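Local coordinates for protein BamaA.19900.a (Balamuthia mandrillaris, PDB 6VZZ) that catalyses, as a glucokinase, the phosphorylation of glucose to glucose 6-phosphate, at the interface of chains A and B. Numbering follows the deposited sequence. Chains: chain A/B, BamaA.19900.a.

Contact 1: the interface of chains A and B. Residues chain A 221-223, 256; chain B 325, 360-362.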
loop_
_atom_site.group_PDB
_atom_site.type_symbol
_atom_site.label_atom_id
_atom_site.label_comp_id
_atom_site.label_asym_id
_atom_site.label_seq_id
_atom_site.Cartn_x
_atom_site.Cartn_y
_atom_site.Cartn_z
ATOM N N HIS A 221 -9.058 6.792 -0.445
ATOM C CA HIS A 221 -9.721 7.128 -1.691
ATOM C C HIS A 221 -9.734 5.983 -2.698
ATOM O O HIS A 221 -10.202 6.176 -3.822
ATOM C CB HIS A 221 -9.071 8.378 -2.286
ATOM C CG HIS A 221 -9.076 9.544 -1.347
ATOM N ND1 HIS A 221 -10.219 10.260 -1.056
ATOM C CD2 HIS A 221 -8.087 10.102 -0.610
ATOM C CE1 HIS A 221 -9.930 11.215 -0.190
ATOM N NE2 HIS A 221 -8.643 11.141 0.095
ATOM N N VAL A 222 -9.260 4.787 -2.326
ATOM C CA VAL A 222 -9.341 3.652 -3.243
ATOM C C VAL A 222 -10.769 3.120 -3.279
ATOM O O VAL A 222 -11.532 3.237 -2.311
ATOM C CB VAL A 222 -8.342 2.540 -2.860
ATOM C CG1 VAL A 222 -6.922 3.078 -2.800
ATOM C CG2 VAL A 222 -8.753 1.854 -1.563
ATOM N N ALA A 223 -11.132 2.531 -4.416
ATOM C CA ALA A 223 -12.450 1.936 -4.573
ATOM C C ALA A 223 -12.672 0.822 -3.557
ATOM O O ALA A 223 -11.743 0.103 -3.179
ATOM C CB ALA A 223 -12.606 1.386 -5.984
ATOM N N GLU A 256 -15.436 5.447 -3.085
ATOM C CA GLU A 256 -14.225 5.319 -2.287
ATOM C C GLU A 256 -14.595 4.873 -0.886
ATOM O O GLU A 256 -15.712 5.105 -0.417
ATOM C CB GLU A 256 -13.460 6.646 -2.197
ATOM C CG GLU A 256 -13.323 7.411 -3.493
ATOM C CD GLU A 256 -12.575 8.718 -3.311
ATOM O OE1 GLU A 256 -12.487 9.207 -2.160
ATOM O OE2 GLU A 256 -12.062 9.254 -4.320
ATOM N N ILE B 325 -3.031 5.558 -6.419
ATOM C CA ILE B 325 -3.673 6.546 -5.564
ATOM C C ILE B 325 -3.226 6.370 -4.121
ATOM O O ILE B 325 -2.786 7.325 -3.471
ATOM C CB ILE B 325 -5.202 6.437 -5.704
ATOM C CG1 ILE B 325 -5.629 6.987 -7.067
ATOM C CG2 ILE B 325 -5.910 7.134 -4.546
ATOM C CD1 ILE B 325 -7.049 6.725 -7.400
ATOM N N HIS B 360 -11.916 6.787 -12.085
ATOM C CA HIS B 360 -11.811 7.038 -10.652
ATOM C C HIS B 360 -12.254 8.462 -10.363
ATOM O O HIS B 360 -12.015 9.357 -11.181
ATOM C CB HIS B 360 -10.375 6.815 -10.147
ATOM C CG HIS B 360 -10.293 6.546 -8.676
ATOM N ND1 HIS B 360 -10.312 7.553 -7.735
ATOM C CD2 HIS B 360 -10.209 5.383 -7.982
ATOM C CE1 HIS B 360 -10.249 7.024 -6.526
ATOM N NE2 HIS B 360 -10.177 5.711 -6.648
ATOM N N PRO B 361 -12.900 8.710 -9.220
ATOM C CA PRO B 361 -13.244 10.101 -8.863
ATOM C C PRO B 361 -12.027 11.000 -8.772
ATOM O O PRO B 361 -12.115 12.199 -9.072
ATOM C CB PRO B 361 -13.928 9.966 -7.496
ATOM C CG PRO B 361 -14.329 8.527 -7.385
ATOM C CD PRO B 361 -13.411 7.722 -8.249
ATOM N N LYS B 362 -10.890 10.455 -8.348
ATOM C CA LYS B 362 -9.642 11.202 -8.233
ATOM C C LYS B 362 -8.785 11.052 -9.478
ATOM O O LYS B 362 -7.558 10.994 -9.383
ATOM C CB LYS B 362 -8.865 10.748 -7.001
ATOM C CG LYS B 362 -9.617 10.881 -5.694
ATOM C CD LYS B 362 -9.935 12.323 -5.379
ATOM C CE LYS B 362 -10.287 12.499 -3.899
ATOM N NZ LYS B 362 -11.698 12.164 -3.568
#
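A:Glu256 and B:Lys362 carry the charged part of this contact, their side chains meeting at about a right angle. The ammonium NZ of B:Lys362 forms a salt bridge with the carboxylate OE2 of A:Glu256 at 3.0 Å, approaching on the syn side but 21° out of the carboxylate plane; a second link to OE1 is weak. The lysine chain is bent at chi2 (-64°) and again at chi4 (-82°), which brings NZ round to OE2. On the A side the other carboxylate oxygen is taken by the imidazole: ND1 of A:His221 donates to OE1 of A:Glu256 at 2.7 Å, within the ring plane. The carboxylate thus joins the partner's lysine to a histidine that also lines the glucose pocket.

A second polar link uses the backbone. NE2 of B:His360 lies 2.9 Å from the carbonyl O of A:His221, at best a strongly bent hydrogen bond; the ring placement is doubtful in detail. Behind it, the backbone N of B:Lys362 donates to ND1 of B:His360 at 3.0 Å, which helps hold the ring's rotation and would suit a hydrogen on NE2, though none is seen.

Packing completes the patch. Within chain B, the B:His360 ring is sandwiched between CD1 of B:Ile325, over its centre, and CD of B:Pro361, nearer the rim. Across the interface, B:Lys362 and A:His221 cross obliquely, CE of B:Lys362 lying 3.9 Å from CE1 of A:His221. CG2 of B:Ile325 touches CB of A:His221 at 4.1 Å.

Contact 2: the interface of chains A and B. Residues chain A 201, 203-204, 213; chain B 201, 203-204, 213.
At the two-fold axis A:Gln213 and B:Gln213 face each other from the starts of extended strands 213-216, while A:Leu201 and B:Leu201 close strands 195-201 and phi is positive (75°) at the poorly ordered A:Arg204 and B:Arg204. The two glutamines come from opposite directions and pair through their side-chain amides. NE2 of B:Gln213 donates to OE1 of A:Gln213 at 3.0 Å, and NE2 of A:Gln213 returns an equal bond to OE1 of B:Gln213. Each donor lies in the acceptor's carbonyl plane, on a lone pair, and the amide planes are 29° apart, so the result is a slightly twisted, closed amide ring. An extended chain beyond CG (chi2 -178°) carries each amide to the axis, and the pairing ties the orientation of one amide to that of the other.

Beside the amides lies a small apolar cluster. A:Leu201 and B:Leu201 reach toward each other tip to tip through their CD1 methyls. A:Leu201 also crosses B:Leu203 at about a right angle, as B:Leu201 does A:Leu203, so that four leucines meet around the axis. The aliphatic parts of A:Arg204 and B:Arg204 flank the amide pair, but their guanidinium positions are doubtful. CD1 of A:Leu203 rests 3.9 Å from CD1 of B:Leu201.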
loop_
_atom_site.group_PDB
_atom_site.type_symbol
_atom_site.label_atom_id
_atom_site.label_comp_id
_atom_site.label_asym_id
_atom_site.label_seq_id
_atom_site.Cartn_x
_atom_site.Cartn_y
_atom_site.Cartn_z
ATOM N N LEU A 201 7.064 2.179 8.953
ATOM C CA LEU A 201 7.855 1.181 8.247
ATOM C C LEU A 201 9.124 0.842 9.018
ATOM O O LEU A 201 9.777 1.726 9.583
ATOM C CB LEU A 201 8.245 1.674 6.848
ATOM C CG LEU A 201 7.140 1.965 5.834
ATOM C CD1 LEU A 201 7.712 2.565 4.568
ATOM C CD2 LEU A 201 6.407 0.692 5.521
ATOM N N LEU A 203 12.159 -0.987 7.496
ATOM C CA LEU A 203 12.887 -1.613 6.406
ATOM C C LEU A 203 14.381 -1.686 6.742
ATOM O O LEU A 203 14.777 -1.540 7.903
ATOM C CB LEU A 203 12.614 -0.836 5.116
ATOM C CG LEU A 203 11.158 -0.615 4.714
ATOM C CD1 LEU A 203 11.035 0.657 3.885
ATOM C CD2 LEU A 203 10.628 -1.812 3.945
ATOM N N ARG A 204 15.211 -1.880 5.713
ATOM C CA ARG A 204 16.672 -2.075 5.784
ATOM C C ARG A 204 17.032 -3.467 6.291
ATOM O O ARG A 204 16.977 -4.441 5.534
ATOM C CB ARG A 204 17.349 -0.998 6.643
ATOM C CG ARG A 204 17.561 0.310 5.904
ATOM C CD ARG A 204 18.087 1.405 6.810
ATOM N NE ARG A 204 17.053 1.952 7.688
ATOM C CZ ARG A 204 17.103 3.177 8.205
ATOM N NH1 ARG A 204 18.129 3.975 7.920
ATOM N NH2 ARG A 204 16.130 3.611 8.996
ATOM N N GLN A 213 10.465 4.662 9.888
ATOM C CA GLN A 213 10.220 5.548 8.761
ATOM C C GLN A 213 8.716 5.672 8.546
ATOM O O GLN A 213 7.967 4.709 8.726
ATOM C CB GLN A 213 10.913 5.040 7.493
ATOM C CG GLN A 213 12.443 5.125 7.554
ATOM C CD GLN A 213 13.105 4.662 6.268
ATOM O OE1 GLN A 213 13.273 3.466 6.032
ATOM N NE2 GLN A 213 13.466 5.611 5.417
ATOM N N LEU B 201 10.806 2.812 -3.183
ATOM C CA LEU B 201 10.496 3.945 -2.321
ATOM C C LEU B 201 11.634 4.956 -2.315
ATOM O O LEU B 201 12.812 4.583 -2.289
ATOM C CB LEU B 201 10.234 3.487 -0.881
ATOM C CG LEU B 201 9.053 2.558 -0.605
ATOM C CD1 LEU B 201 9.041 2.115 0.842
ATOM C CD2 LEU B 201 7.774 3.269 -0.942
ATOM N N LEU B 203 12.038 7.746 0.318
ATOM C CA LEU B 203 11.650 8.466 1.517
ATOM C C LEU B 203 12.832 9.288 2.046
ATOM O O LEU B 203 13.810 9.524 1.328
ATOM C CB LEU B 203 11.124 7.467 2.549
ATOM C CG LEU B 203 10.002 6.525 2.118
ATOM C CD1 LEU B 203 10.065 5.237 2.929
ATOM C CD2 LEU B 203 8.649 7.196 2.280
ATOM N N ARG B 204 12.753 9.691 3.317
ATOM C CA ARG B 204 13.710 10.562 4.027
ATOM C C ARG B 204 13.578 12.017 3.593
ATOM O O ARG B 204 12.666 12.721 4.038
ATOM C CB ARG B 204 15.157 10.078 3.853
ATOM C CG ARG B 204 15.517 8.929 4.777
ATOM C CD ARG B 204 16.893 8.366 4.486
ATOM N NE ARG B 204 16.917 7.536 3.281
ATOM C CZ ARG B 204 17.812 6.575 3.070
ATOM N NH1 ARG B 204 18.743 6.325 3.987
ATOM N NH2 ARG B 204 17.777 5.860 1.953
ATOM N N GLN B 213 14.841 2.407 -1.716
ATOM C CA GLN B 213 14.475 1.350 -0.787
ATOM C C GLN B 213 13.377 0.499 -1.412
ATOM O O GLN B 213 12.502 1.008 -2.116
ATOM C CB GLN B 213 14.022 1.925 0.559
ATOM C CG GLN B 213 15.154 2.583 1.358
ATOM C CD GLN B 213 14.690 3.102 2.708
ATOM O OE1 GLN B 213 14.112 4.184 2.811
ATOM N NE2 GLN B 213 14.924 2.318 3.750
#

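Contact 3: the interface of chains A and B. Residues chain A 228, 359-361, 363; chain B 252-254.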
loop_
_atom_site.group_PDB
_atom_site.type_symbol
_atom_site.label_atom_id
_atom_site.label_comp_id
_atom_site.label_asym_id
_atom_site.label_seq_id
_atom_site.Cartn_x
_atom_site.Cartn_y
_atom_site.Cartn_z
ATOM N N GLY A 228 -18.504 -11.511 -0.408
ATOM C CA GLY A 228 -18.805 -12.690 -1.177
ATOM C C GLY A 228 -20.281 -12.784 -1.520
ATOM O O GLY A 228 -21.159 -12.422 -0.726
ATOM N N ASP A 359 -12.695 -12.036 7.078
ATOM C CA ASP A 359 -13.416 -12.535 5.902
ATOM C C ASP A 359 -12.511 -12.379 4.676
ATOM O O ASP A 359 -12.591 -11.411 3.909
ATOM C CB ASP A 359 -14.736 -11.782 5.761
ATOM C CG ASP A 359 -15.555 -12.196 4.539
ATOM O OD1 ASP A 359 -15.050 -12.904 3.650
ATOM O OD2 ASP A 359 -16.739 -11.803 4.476
ATOM N N HIS A 360 -11.636 -13.366 4.480
ATOM C CA HIS A 360 -10.662 -13.315 3.395
ATOM C C HIS A 360 -10.138 -14.716 3.132
ATOM O O HIS A 360 -9.996 -15.505 4.073
ATOM C CB HIS A 360 -9.498 -12.366 3.730
ATOM C CG HIS A 360 -8.765 -11.869 2.522
ATOM N ND1 HIS A 360 -7.788 -12.609 1.890
ATOM C CD2 HIS A 360 -8.877 -10.714 1.819
ATOM C CE1 HIS A 360 -7.335 -11.936 0.848
ATOM N NE2 HIS A 360 -7.972 -10.780 0.787
ATOM N N PRO A 361 -9.843 -15.062 1.876
ATOM C CA PRO A 361 -9.228 -16.378 1.607
ATOM C C PRO A 361 -7.912 -16.570 2.334
ATOM O O PRO A 361 -7.570 -17.697 2.715
ATOM C CB PRO A 361 -9.019 -16.375 0.086
ATOM C CG PRO A 361 -9.915 -15.299 -0.443
ATOM C CD PRO A 361 -10.132 -14.298 0.647
ATOM N N LYS A 363 -7.137 -15.593 5.321
ATOM C CA LYS A 363 -7.365 -15.182 6.703
ATOM C C LYS A 363 -6.274 -15.708 7.626
ATOM O O LYS A 363 -5.938 -15.055 8.620
ATOM C CB LYS A 363 -8.751 -15.632 7.173
ATOM C CG LYS A 363 -8.830 -17.009 7.751
ATOM C CD LYS A 363 -10.280 -17.385 8.009
ATOM C CE LYS A 363 -11.019 -17.688 6.701
ATOM N NZ LYS A 363 -12.486 -17.401 6.801
ATOM N N GLU B 252 -18.267 -17.773 -0.917
ATOM C CA GLU B 252 -18.152 -17.288 0.450
ATOM C C GLU B 252 -17.247 -16.062 0.577
ATOM O O GLU B 252 -17.405 -15.297 1.533
ATOM C CB GLU B 252 -17.670 -18.419 1.361
ATOM N N HIS B 253 -16.333 -15.828 -0.367
ATOM C CA HIS B 253 -15.435 -14.681 -0.307
ATOM C C HIS B 253 -15.461 -13.925 -1.624
ATOM O O HIS B 253 -15.733 -14.500 -2.682
ATOM C CB HIS B 253 -13.966 -15.075 -0.014
ATOM C CG HIS B 253 -13.763 -15.772 1.293
ATOM N ND1 HIS B 253 -13.194 -17.026 1.386
ATOM C CD2 HIS B 253 -14.036 -15.391 2.562
ATOM C CE1 HIS B 253 -13.137 -17.392 2.654
ATOM N NE2 HIS B 253 -13.638 -16.417 3.389
ATOM N N ALA B 254 -15.170 -12.626 -1.543
ATOM C CA ALA B 254 -14.866 -11.842 -2.731
ATOM C C ALA B 254 -13.496 -12.237 -3.260
ATOM O O ALA B 254 -12.547 -12.400 -2.488
ATOM C CB ALA B 254 -14.895 -10.351 -2.406
HETATM O O HOH W 1 -14.751 -11.533 1.148
HETATM O O HOH W 2 -18.074 -12.472 2.259
#
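B:His253 is the projecting residue here: its imidazole lies against the A:Asp359 to A:Pro361 segment, and A:Gly228 packs on its backbone. Over one ring face sit the carbonyl carbon of A:His360, 3.9 Å from the ring centroid, and the backbone N of A:Pro361, so a peptide group packs on this face. CD of A:Pro361 continues this surface to CB of B:His253 at 4.0 Å. With CG beside its own backbone N (chi1 -61°), the histidine lays its ring along this segment.

Polar groups gather at the ring's rim. OD1 of A:Asp359 lies in the imidazole plane beside CD2, the carboxylate turned 55° from the ring. At 2.65 Å the two ring orientations are hard to tell apart, so little rests on this contact. The A:Lys363 side chain runs at about a right angle to that of B:His253 and brings NZ of A:Lys363 to 3.7 Å from NE2 of B:His253, near the ring's rim.

Two waters connect the chains. Water 1 bridges the backbone N of B:Ala254, at 2.9 Å, to OD1 of A:Asp359. Water 2 meets OD2 of A:Asp359 at 2.7 Å and also the backbone N of A:Gly228. The same water 2 lies 3.0 Å from the carbonyl O of B:Glu252. Both carboxylate oxygens are therefore occupied by water links to the partner's main chain. The site seats a loop of one subunit against the other and probably helps to hold the dimer together.

The C-alpha centres of contacts 1 and 3 lie about 22 Å apart, and contact 2 is about 25 Å from contact 1 and 31 Å from contact 3. Contact 1 uses B:His360 and B:Pro361, contact 3 A:His360 and A:Pro361; two-fold symmetry therefore gives each copy's 359-363 segment both sets of neighbours, the partner's 252-254 loop and the counterparts of A:His221 and A:Glu256. Contact 2 lies on the axis and is its own twin. Together they pin the subunits at separated points, consistent with a dimer, if the deposited pair is the biological one. Contact 1 adjoins a glucose-pocket residue, though the structure alone does not show communication between sites.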